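Local coordinates for putative gamma-glutamylcyclotransferase YkqA (PDB 2QIK), which probably acts as a gamma-glutamylcyclotransferase, an acyltransferase-type enzyme acting on gamma-glutamyl compounds, at residues Tyr163-Thr168 with Glu265-His270; Ser175-Leu180 with Gln245-Glu250; Cys26-Ala31 with Gly58-Ala63. All coordinates share one frame; numbering follows the deposited sequence.

How the contacts relate
Contacts 1 and 2 belong together: each sets one strand of the hairpin 164-171/174-180 against one of two successive helices near the C-terminus, and their centres lie about 9 Å apart. Contact 3 sits in the other half of the chain, its centre about 24 Å from that of contact 1, and joins neighbouring strands of a five-stranded antiparallel sheet. All three are largely buried, but contacts 2 and 3 each have an exposed margin, at His246 and Ile27. Contact 3 is mainly backbone hydrogen bonding, contact 1 side-chain packing, and contact 2 aromatic packing with one hydrogen bond. Tyr163 of contact 1 bonds to Glu29 and Gln30 of contact 3.

Contact 1: Tyr163-Thr168 with Glu265-His270; sequences YTTRFT and EKLKRH
His270 reaches from helix 261-273 toward Phe167 and Arg166 of strand 164-171, with Leu267 one turn earlier filling in against Phe167 and Thr165. His270 CB points at the strand. Its chi1 (-178°) sets CG anti to the backbone N, and the ring beyond it meets the strand. CD2 of that ring meets Phe167 CD1 at 4.0 Å, edge against edge, the two side chains passing in opposite senses. The same CD2 stands 4.1 Å from Thr165 O. Further out, CE1 comes within 4.1 Å of Arg166 NH1; here the guanidinium and imidazole planes stand 77° apart. At the tip, NE2 hydrogen-bonds to Glu240, which also holds Arg166 NH1 in a salt bridge, so one carboxylate serves both neighbours and would temper any repulsion if the histidine were protonated.

Arg166 sets out away from the helix, but the end of its extended chain comes nearer, with the guanidinium beside His270. Thr164 CG2 lies on one face, toward its rim, 3.6 Å above the plane of the Arg166 guanidinium. Leu267 works through one methyl, CD1, which touches Phe167 CE1 at the ring edge (4.1 Å) and Thr165 CG2 (4.1 Å).

The strand and helix segments run nearly parallel, their axes 21° apart and 10.1 Å from each other at closest approach. Helix 245-258 closes the apolar side, where Ile251 touches both Phe167 and Leu267, while strand 174-180 pairs with this strand and presents Ser175 and Ala177 to the Phe167 side chain.

Contact 2: Ser175-Leu180 with Gln245-Glu250; sequences SRADML and QHYQIE
Tyr247, in the first turn of helix 245-258, sets one face of its ring against Arg176 and brings its hydroxyl to Ala177, tying the helix to strand 174-180. Tyr247 CB points toward the strand. Ala177 N donates to Tyr247 OH over 2.9 Å, at a fairly straight 161°, and the packing around that oxygen is close: Ala177 CB lies only 3.2 Å from it. A citrate, probably picked up from the crystallisation liquor, lies doubtfully close to the Tyr247 side chain.

Arg176 covers one face of the phenol. Its chain bends at chi2 (-68°), which places CD right over the ring centre, 3.5 Å from the centroid, a CH-pi contact. NE continues past CD1 and CG of the ring. The guanidinium plane is tilted 32° from the ring and CZ is 5.1 Å from its centroid, so any cation-pi attraction is weak at most.

Strand 174-180 is the second arm of a beta-hairpin with 164-171, and the arginine head turns back toward the connection between the arms. There NH1 donates to Ser175 O (3.1 Å) from above the carbonyl plane and forms a salt bridge with Asp173. The other terminal nitrogen of Arg176, NH2, faces the exposed side: it gives a hydrogen to a water at 3.2 Å, and that water, in the plane of the imidazole at its edge, is also hydrogen-bonded to His246 NE2 at 3.1 Å. The direct approach is looser, with Arg176 NH2 standing 4.1 Å from His246 CE1 and the guanidinium and imidazole planes nearly perpendicular. Further along the strand, Ala177 O accepts a hydrogen bond from Tyr212 OH.

Contact 3: Cys26-Ala31 with Gly58-Ala63; sequences CINEQA and GEVYEA
Ile27 and Asn28 both face Val60 across an antiparallel pairing, a classic beta bulge, and this is part of the tightly packed side of the contact. Val60 O accepts two backbone hydrogens, from Ile27 N at 2.8 Å through a bent bond (138°) and from Asn28 N at 3.1 Å through a straighter one (170°). Val60 N answers by donating to Asn28 O. The extra residue shifts the register by one between the Cys26-Tyr61 and Asn28-Val60 pairs.

Side chains pack closely on both sides of the sheet. On one, Cys26 CB sits 3.5 Å from Tyr61 CE2; with SG anti to the backbone N (chi1 -179°), the sulfur lies over the ring face, 4.4 Å from the centroid. The Tyr61 hydroxyl donates in turn to Glu59 OE2 (2.8 Å), meeting that oxygen nearly along its C-O axis, and Arg12 forms a salt bridge with the other carboxylate oxygen. On the opposite side, Asn28 lies alongside Val60, and Ala31 CB touches Val60 CG2 at 3.8 Å. Asn28 ND2 is buried here with no hydrogen-bond partner in the model.

The outer margin is slacker. Exposed Ile27 crosses the partly exposed Glu62, its CG1 4.1 Å from Glu62 CB. Toward the other end the chain turns a corner at Glu29 and Gln30, whose backbone nitrogens bond to Glu181 instead of to strand 55-63, before Gly58 N reaches Ala31 O.

Strand 55-63 runs between 25-34 and 3-7 in the five-stranded sheet, and Gly58 lies near Tyr8, which probably helps bind substrate. Beyond strand 25-34 comes 79-87, whose Val85 packs on both Ala31 and Val60.

Contact 1: Tyr163-Thr168 with Glu265-His270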
loop_
_atom_site.group_PDB
_atom_site.type_symbol
_atom_site.label_atom_id
_atom_site.label_comp_id
_atom_site.label_asym_id
_atom_site.label_seq_id
_atom_site.Cartn_x
_atom_site.Cartn_y
_atom_site.Cartn_z
ATOM N N TYR A 163 -6.095 9.366 0.500
ATOM C CA TYR A 163 -5.829 8.799 -0.832
ATOM C C TYR A 163 -6.924 9.180 -1.792
ATOM O O TYR A 163 -8.082 9.317 -1.368
ATOM C CB TYR A 163 -5.781 7.275 -0.747
ATOM C CG TYR A 163 -4.654 6.703 0.086
ATOM C CD1 TYR A 163 -4.698 6.702 1.472
ATOM C CD2 TYR A 163 -3.600 6.081 -0.500
ATOM C CE1 TYR A 163 -3.715 6.168 2.231
ATOM C CE2 TYR A 163 -2.602 5.485 0.230
ATOM C CZ TYR A 163 -2.616 5.549 1.572
ATOM O OH TYR A 163 -1.619 4.978 2.346
ATOM N N THR A 164 -6.587 9.297 -3.050
ATOM C CA THR A 164 -7.503 9.425 -4.173
ATOM C C THR A 164 -7.359 8.311 -5.128
ATOM O O THR A 164 -6.273 7.899 -5.460
ATOM C CB THR A 164 -7.218 10.733 -4.938
ATOM O OG1 THR A 164 -7.218 11.848 -4.023
ATOM C CG2 THR A 164 -8.269 10.998 -6.005
ATOM N N THR A 165 -8.494 7.802 -5.602
ATOM C CA THR A 165 -8.470 6.782 -6.665
ATOM C C THR A 165 -8.159 7.469 -7.999
ATOM O O THR A 165 -8.848 8.397 -8.431
ATOM C CB THR A 165 -9.784 6.011 -6.736
ATOM O OG1 THR A 165 -10.019 5.346 -5.507
ATOM C CG2 THR A 165 -9.778 4.963 -7.828
ATOM N N ARG A 166 -7.072 7.023 -8.620
ATOM C CA ARG A 166 -6.575 7.637 -9.844
ATOM C C ARG A 166 -6.106 6.586 -10.814
ATOM O O ARG A 166 -5.809 5.476 -10.424
ATOM C CB ARG A 166 -5.420 8.557 -9.494
ATOM C CG ARG A 166 -5.792 9.737 -8.695
ATOM C CD ARG A 166 -4.720 10.792 -8.707
ATOM N NE ARG A 166 -5.024 11.908 -7.813
ATOM C CZ ARG A 166 -5.829 12.924 -8.167
ATOM N NH1 ARG A 166 -6.329 13.003 -9.386
ATOM N NH2 ARG A 166 -6.089 13.861 -7.307
ATOM N N PHE A 167 -6.047 6.915 -12.094
ATOM C CA PHE A 167 -5.857 5.949 -13.163
ATOM C C PHE A 167 -4.439 6.115 -13.721
ATOM O O PHE A 167 -4.246 6.742 -14.756
ATOM C CB PHE A 167 -6.973 6.113 -14.189
ATOM C CG PHE A 167 -8.260 5.720 -13.583
ATOM C CD1 PHE A 167 -8.960 6.542 -12.723
ATOM C CD2 PHE A 167 -8.687 4.430 -13.753
ATOM C CE1 PHE A 167 -10.067 6.046 -12.037
ATOM C CE2 PHE A 167 -9.802 3.960 -13.134
ATOM C CZ PHE A 167 -10.460 4.735 -12.245
ATOM N N THR A 168 -3.465 5.584 -12.966
ATOM C CA THR A 168 -2.069 5.880 -13.180
ATOM C C THR A 168 -1.277 4.737 -13.823
ATOM O O THR A 168 -0.097 4.944 -14.132
ATOM C CB THR A 168 -1.409 6.198 -11.856
ATOM O OG1 THR A 168 -1.395 5.012 -11.085
ATOM C CG2 THR A 168 -2.092 7.281 -11.057
ATOM N N GLU A 265 -20.776 8.739 -8.035
ATOM C CA GLU A 265 -20.956 9.760 -9.051
ATOM C C GLU A 265 -19.691 10.531 -9.353
ATOM O O GLU A 265 -19.371 10.824 -10.518
ATOM C CB GLU A 265 -22.015 10.759 -8.572
ATOM C CG GLU A 265 -22.100 11.910 -9.522
ATOM C CD GLU A 265 -23.094 12.956 -9.064
ATOM O OE1 GLU A 265 -23.702 13.524 -10.010
ATOM O OE2 GLU A 265 -23.310 13.225 -7.874
ATOM N N LYS A 266 -18.956 10.911 -8.308
ATOM C CA LYS A 266 -17.665 11.542 -8.464
ATOM C C LYS A 266 -16.671 10.703 -9.240
ATOM O O LYS A 266 -15.945 11.226 -10.071
ATOM C CB LYS A 266 -17.107 11.865 -7.105
ATOM C CG LYS A 266 -17.547 13.141 -6.563
ATOM C CD LYS A 266 -16.538 13.542 -5.400
ATOM C CE LYS A 266 -17.051 14.758 -4.715
ATOM N NZ LYS A 266 -15.993 15.432 -3.765
ATOM N N LEU A 267 -16.610 9.417 -8.923
ATOM C CA LEU A 267 -15.668 8.507 -9.555
ATOM C C LEU A 267 -15.988 8.363 -11.058
ATOM O O LEU A 267 -15.104 8.413 -11.881
ATOM C CB LEU A 267 -15.659 7.150 -8.826
ATOM C CG LEU A 267 -14.682 6.081 -9.417
ATOM C CD1 LEU A 267 -13.220 6.461 -9.395
ATOM C CD2 LEU A 267 -14.867 4.819 -8.664
ATOM N N LYS A 268 -17.279 8.184 -11.372
ATOM C CA LYS A 268 -17.716 8.127 -12.741
ATOM C C LYS A 268 -17.337 9.423 -13.456
ATOM O O LYS A 268 -16.834 9.380 -14.569
ATOM C CB LYS A 268 -19.220 7.861 -12.856
ATOM C CG LYS A 268 -19.583 6.445 -12.572
ATOM C CD LYS A 268 -21.136 6.225 -12.570
ATOM C CE LYS A 268 -21.576 4.757 -12.342
ATOM N NZ LYS A 268 -23.066 4.580 -12.251
ATOM N N ARG A 269 -17.619 10.585 -12.855
ATOM C CA ARG A 269 -17.318 11.805 -13.539
ATOM C C ARG A 269 -15.790 11.930 -13.790
ATOM O O ARG A 269 -15.317 12.389 -14.840
ATOM C CB ARG A 269 -17.771 13.036 -12.702
ATOM C CG ARG A 269 -19.307 13.487 -12.613
ATOM C CD ARG A 269 -19.729 14.895 -11.701
ATOM N NE ARG A 269 -20.104 15.835 -12.708
ATOM C CZ ARG A 269 -19.321 16.272 -13.713
ATOM N NH1 ARG A 269 -19.808 17.159 -14.606
ATOM N NH2 ARG A 269 -18.053 15.876 -13.830
ATOM N N HIS A 270 -14.979 11.479 -12.802
ATOM C CA HIS A 270 -13.545 11.518 -12.970
ATOM C C HIS A 270 -13.109 10.643 -14.117
ATOM O O HIS A 270 -12.309 11.094 -14.947
ATOM C CB HIS A 270 -12.851 11.105 -11.669
ATOM C CG HIS A 270 -11.377 11.149 -11.735
ATOM N ND1 HIS A 270 -10.686 12.345 -11.810
ATOM C CD2 HIS A 270 -10.468 10.161 -11.744
ATOM C CE1 HIS A 270 -9.403 12.074 -11.905
ATOM N NE2 HIS A 270 -9.232 10.753 -11.858
#

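Contact 2: Ser175-Leu180 with Gln245-Glu250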
loop_
_atom_site.group_PDB
_atom_site.type_symbol
_atom_site.label_atom_id
_atom_site.label_comp_id
_atom_site.label_asym_id
_atom_site.label_seq_id
_atom_site.Cartn_x
_atom_site.Cartn_y
_atom_site.Cartn_z
ATOM N N SER A 175 -5.891 3.225 -19.138
ATOM C CA SER A 175 -5.343 3.132 -17.801
ATOM C C SER A 175 -5.988 2.029 -16.944
ATOM O O SER A 175 -7.030 1.434 -17.312
ATOM C CB SER A 175 -5.658 4.421 -17.096
ATOM O OG SER A 175 -7.040 4.561 -16.983
ATOM N N ARG A 176 -5.313 1.668 -15.857
ATOM C CA ARG A 176 -5.933 0.943 -14.745
ATOM C C ARG A 176 -5.812 1.777 -13.475
ATOM O O ARG A 176 -5.014 2.709 -13.391
ATOM C CB ARG A 176 -5.318 -0.447 -14.562
ATOM C CG ARG A 176 -5.346 -1.288 -15.862
ATOM C CD ARG A 176 -6.679 -1.682 -16.274
ATOM N NE ARG A 176 -6.689 -2.609 -17.374
ATOM C CZ ARG A 176 -6.561 -2.294 -18.638
ATOM N NH1 ARG A 176 -6.338 -1.079 -19.024
ATOM N NH2 ARG A 176 -6.590 -3.256 -19.569
ATOM N N ALA A 177 -6.599 1.420 -12.487
ATOM C CA ALA A 177 -6.747 2.143 -11.255
ATOM C C ALA A 177 -5.575 1.992 -10.289
ATOM O O ALA A 177 -4.827 1.042 -10.334
ATOM C CB ALA A 177 -8.013 1.782 -10.572
ATOM N N ASP A 178 -5.539 2.910 -9.374
ATOM C CA ASP A 178 -4.494 3.097 -8.375
ATOM C C ASP A 178 -5.086 3.934 -7.261
ATOM O O ASP A 178 -6.150 4.522 -7.441
ATOM C CB ASP A 178 -3.287 3.833 -8.963
ATOM C CG ASP A 178 -2.067 3.882 -8.086
ATOM O OD1 ASP A 178 -1.872 2.980 -7.205
ATOM O OD2 ASP A 178 -1.194 4.748 -8.367
HETATM N N MSE A 179 -4.420 3.988 -6.139
HETATM C CA MSE A 179 -4.687 5.030 -5.152
HETATM C C MSE A 179 -3.430 5.816 -4.869
HETATM O O MSE A 179 -2.385 5.247 -4.611
HETATM C CB MSE A 179 -5.207 4.481 -3.833
HETATM C CG MSE A 179 -6.541 3.712 -3.998
HETATM SE SE MSE A 179 -7.301 3.331 -2.311
HETATM C CE MSE A 179 -5.937 2.194 -1.660
ATOM N N LEU A 180 -3.523 7.121 -5.015
ATOM C CA LEU A 180 -2.394 8.022 -4.786
ATOM C C LEU A 180 -2.526 8.643 -3.432
ATOM O O LEU A 180 -3.602 9.145 -3.086
ATOM C CB LEU A 180 -2.369 9.109 -5.813
ATOM C CG LEU A 180 -1.092 9.943 -5.966
ATOM C CD1 LEU A 180 0.030 9.075 -6.465
ATOM C CD2 LEU A 180 -1.310 11.119 -6.917
ATOM N N GLN A 245 -13.259 0.803 -21.798
ATOM C CA GLN A 245 -14.653 0.725 -21.455
ATOM C C GLN A 245 -15.053 -0.497 -20.666
ATOM O O GLN A 245 -15.820 -0.411 -19.769
ATOM C CB GLN A 245 -15.493 0.743 -22.776
ATOM C CG GLN A 245 -17.023 0.655 -22.779
ATOM C CD GLN A 245 -17.599 1.024 -24.168
ATOM O OE1 GLN A 245 -18.551 0.388 -24.641
ATOM N NE2 GLN A 245 -17.006 2.066 -24.826
ATOM N N HIS A 246 -14.562 -1.645 -21.049
ATOM C CA HIS A 246 -14.907 -2.921 -20.440
ATOM C C HIS A 246 -14.542 -2.860 -18.944
ATOM O O HIS A 246 -15.416 -3.124 -18.042
ATOM C CB HIS A 246 -14.136 -4.003 -21.286
ATOM C CG HIS A 246 -12.667 -4.178 -20.919
ATOM N ND1 HIS A 246 -11.694 -3.237 -21.192
ATOM C CD2 HIS A 246 -12.022 -5.162 -20.228
ATOM C CE1 HIS A 246 -10.527 -3.636 -20.730
ATOM N NE2 HIS A 246 -10.692 -4.799 -20.137
ATOM N N TYR A 247 -13.296 -2.444 -18.680
ATOM C CA TYR A 247 -12.739 -2.248 -17.307
ATOM C C TYR A 247 -13.519 -1.180 -16.534
ATOM O O TYR A 247 -13.863 -1.395 -15.410
ATOM C CB TYR A 247 -11.283 -1.887 -17.425
ATOM C CG TYR A 247 -10.561 -1.602 -16.127
ATOM C CD1 TYR A 247 -10.215 -2.614 -15.243
ATOM C CD2 TYR A 247 -10.236 -0.310 -15.801
ATOM C CE1 TYR A 247 -9.553 -2.305 -14.046
ATOM C CE2 TYR A 247 -9.601 0.010 -14.657
ATOM C CZ TYR A 247 -9.269 -0.987 -13.768
ATOM O OH TYR A 247 -8.627 -0.617 -12.637
ATOM N N GLN A 248 -13.825 -0.037 -17.176
ATOM C CA GLN A 248 -14.595 0.971 -16.505
ATOM C C GLN A 248 -15.957 0.458 -16.082
ATOM O O GLN A 248 -16.461 0.743 -14.981
ATOM C CB GLN A 248 -14.779 2.194 -17.387
ATOM C CG GLN A 248 -15.685 3.221 -16.768
ATOM C CD GLN A 248 -15.705 4.621 -17.416
ATOM O OE1 GLN A 248 -16.643 5.459 -17.136
ATOM N NE2 GLN A 248 -14.716 4.893 -18.189
ATOM N N ILE A 249 -16.558 -0.369 -16.940
ATOM C CA ILE A 249 -17.850 -0.916 -16.538
ATOM C C ILE A 249 -17.762 -1.787 -15.299
ATOM O O ILE A 249 -18.663 -1.790 -14.478
ATOM C CB ILE A 249 -18.500 -1.643 -17.733
ATOM C CG1 ILE A 249 -18.859 -0.679 -18.879
ATOM C CG2 ILE A 249 -19.789 -2.380 -17.293
ATOM C CD1 ILE A 249 -19.138 -1.388 -20.234
ATOM N N GLU A 250 -16.689 -2.565 -15.148
ATOM C CA GLU A 250 -16.497 -3.380 -13.921
ATOM C C GLU A 250 -16.463 -2.496 -12.696
ATOM O O GLU A 250 -17.134 -2.763 -11.703
ATOM C CB GLU A 250 -15.228 -4.192 -14.033
ATOM C CG GLU A 250 -15.289 -5.253 -15.092
ATOM C CD GLU A 250 -13.950 -5.903 -15.353
ATOM O OE1 GLU A 250 -13.497 -5.770 -16.509
ATOM O OE2 GLU A 250 -13.377 -6.629 -14.526
HETATM O O HOH W 1 -8.287 -5.758 -18.519
#

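Contact 3: Cys26-Ala31 with Gly58-Ala63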
loop_
_atom_site.group_PDB
_atom_site.type_symbol
_atom_site.label_atom_id
_atom_site.label_comp_id
_atom_site.label_asym_id
_atom_site.label_seq_id
_atom_site.Cartn_x
_atom_site.Cartn_y
_atom_site.Cartn_z
ATOM N N CYS A 26 2.742 10.978 10.903
ATOM C CA CYS A 26 3.044 10.163 9.725
ATOM C C CYS A 26 2.876 11.070 8.501
ATOM O O CYS A 26 1.764 11.577 8.239
ATOM C CB CYS A 26 2.136 8.948 9.634
ATOM S SG CYS A 26 2.518 7.940 8.210
ATOM N N ILE A 27 3.984 11.331 7.820
ATOM C CA ILE A 27 3.973 12.148 6.636
ATOM C C ILE A 27 3.606 11.313 5.363
ATOM O O ILE A 27 2.916 11.797 4.481
ATOM C CB ILE A 27 5.328 12.853 6.499
ATOM C CG1 ILE A 27 5.751 13.590 7.783
ATOM C CG2 ILE A 27 5.280 13.829 5.291
ATOM C CD1 ILE A 27 4.666 14.598 8.234
ATOM N N ASN A 28 4.125 10.095 5.295
ATOM C CA ASN A 28 3.803 9.196 4.203
ATOM C C ASN A 28 3.675 7.790 4.698
ATOM O O ASN A 28 4.592 7.212 5.246
ATOM C CB ASN A 28 4.886 9.221 3.137
ATOM C CG ASN A 28 5.053 10.559 2.474
ATOM O OD1 ASN A 28 4.339 10.868 1.476
ATOM N ND2 ASN A 28 5.916 11.332 2.980
ATOM N N GLU A 29 2.517 7.201 4.419
ATOM C CA GLU A 29 2.293 5.796 4.649
ATOM C C GLU A 29 2.909 4.914 3.578
ATOM O O GLU A 29 3.198 3.725 3.840
ATOM C CB GLU A 29 0.749 5.474 4.676
ATOM C CG GLU A 29 0.009 6.227 5.755
ATOM C CD GLU A 29 -1.503 6.080 5.679
ATOM O OE1 GLU A 29 -2.184 6.768 6.407
ATOM O OE2 GLU A 29 -2.006 5.212 4.952
ATOM N N GLN A 30 3.100 5.478 2.404
ATOM C CA GLN A 30 3.595 4.713 1.262
ATOM C C GLN A 30 4.921 5.361 0.853
ATOM O O GLN A 30 4.996 6.534 0.487
ATOM C CB GLN A 30 2.637 4.734 0.089
ATOM C CG GLN A 30 1.207 4.258 0.467
ATOM C CD GLN A 30 1.145 2.902 1.115
ATOM O OE1 GLN A 30 2.006 2.048 0.914
ATOM N NE2 GLN A 30 0.051 2.677 1.897
ATOM N N ALA A 31 6.020 4.649 0.977
ATOM C CA ALA A 31 7.337 5.219 0.727
ATOM C C ALA A 31 8.338 4.097 0.455
ATOM O O ALA A 31 8.117 2.961 0.879
ATOM C CB ALA A 31 7.810 6.047 1.911
ATOM N N GLY A 58 8.539 1.336 3.277
ATOM C CA GLY A 58 8.366 1.764 4.614
ATOM C C GLY A 58 7.487 3.001 4.694
ATOM O O GLY A 58 6.665 3.258 3.822
ATOM N N GLU A 59 7.657 3.757 5.787
ATOM C CA GLU A 59 6.797 4.876 6.128
ATOM C C GLU A 59 7.676 6.031 6.579
ATOM O O GLU A 59 8.773 5.789 7.107
ATOM C CB GLU A 59 5.897 4.479 7.323
ATOM C CG GLU A 59 5.015 3.272 7.047
ATOM C CD GLU A 59 4.457 2.586 8.261
ATOM O OE1 GLU A 59 4.113 1.366 8.173
ATOM O OE2 GLU A 59 4.374 3.123 9.336
ATOM N N VAL A 60 7.214 7.274 6.333
ATOM C CA VAL A 60 7.962 8.464 6.743
ATOM C C VAL A 60 7.224 9.175 7.850
ATOM O O VAL A 60 6.040 9.470 7.713
ATOM C CB VAL A 60 8.191 9.402 5.587
ATOM C CG1 VAL A 60 8.924 10.674 6.006
ATOM C CG2 VAL A 60 8.926 8.724 4.415
ATOM N N TYR A 61 7.936 9.462 8.934
ATOM C CA TYR A 61 7.436 10.210 10.077
ATOM C C TYR A 61 8.269 11.455 10.305
ATOM O O TYR A 61 9.426 11.547 9.905
ATOM C CB TYR A 61 7.513 9.319 11.343
ATOM C CG TYR A 61 6.505 8.227 11.343
ATOM C CD1 TYR A 61 6.764 7.041 10.679
ATOM C CD2 TYR A 61 5.278 8.337 11.960
ATOM C CE1 TYR A 61 5.862 6.046 10.579
ATOM C CE2 TYR A 61 4.343 7.346 11.876
ATOM C CZ TYR A 61 4.657 6.159 11.149
ATOM O OH TYR A 61 3.671 5.178 11.046
ATOM N N GLU A 62 7.643 12.430 10.981
ATOM C CA GLU A 62 8.371 13.596 11.429
ATOM C C GLU A 62 8.710 13.414 12.922
ATOM O O GLU A 62 7.831 13.409 13.759
ATOM C CB GLU A 62 7.487 14.799 11.272
ATOM C CG GLU A 62 8.095 15.999 11.820
ATOM C CD GLU A 62 8.755 16.834 10.904
ATOM O OE1 GLU A 62 9.700 16.260 10.221
ATOM O OE2 GLU A 62 8.331 18.082 10.985
ATOM N N ALA A 63 9.990 13.195 13.205
ATOM C CA ALA A 63 10.500 12.861 14.507
ATOM C C ALA A 63 11.182 14.023 15.167
ATOM O O ALA A 63 12.103 14.619 14.593
ATOM C CB ALA A 63 11.447 11.712 14.417
#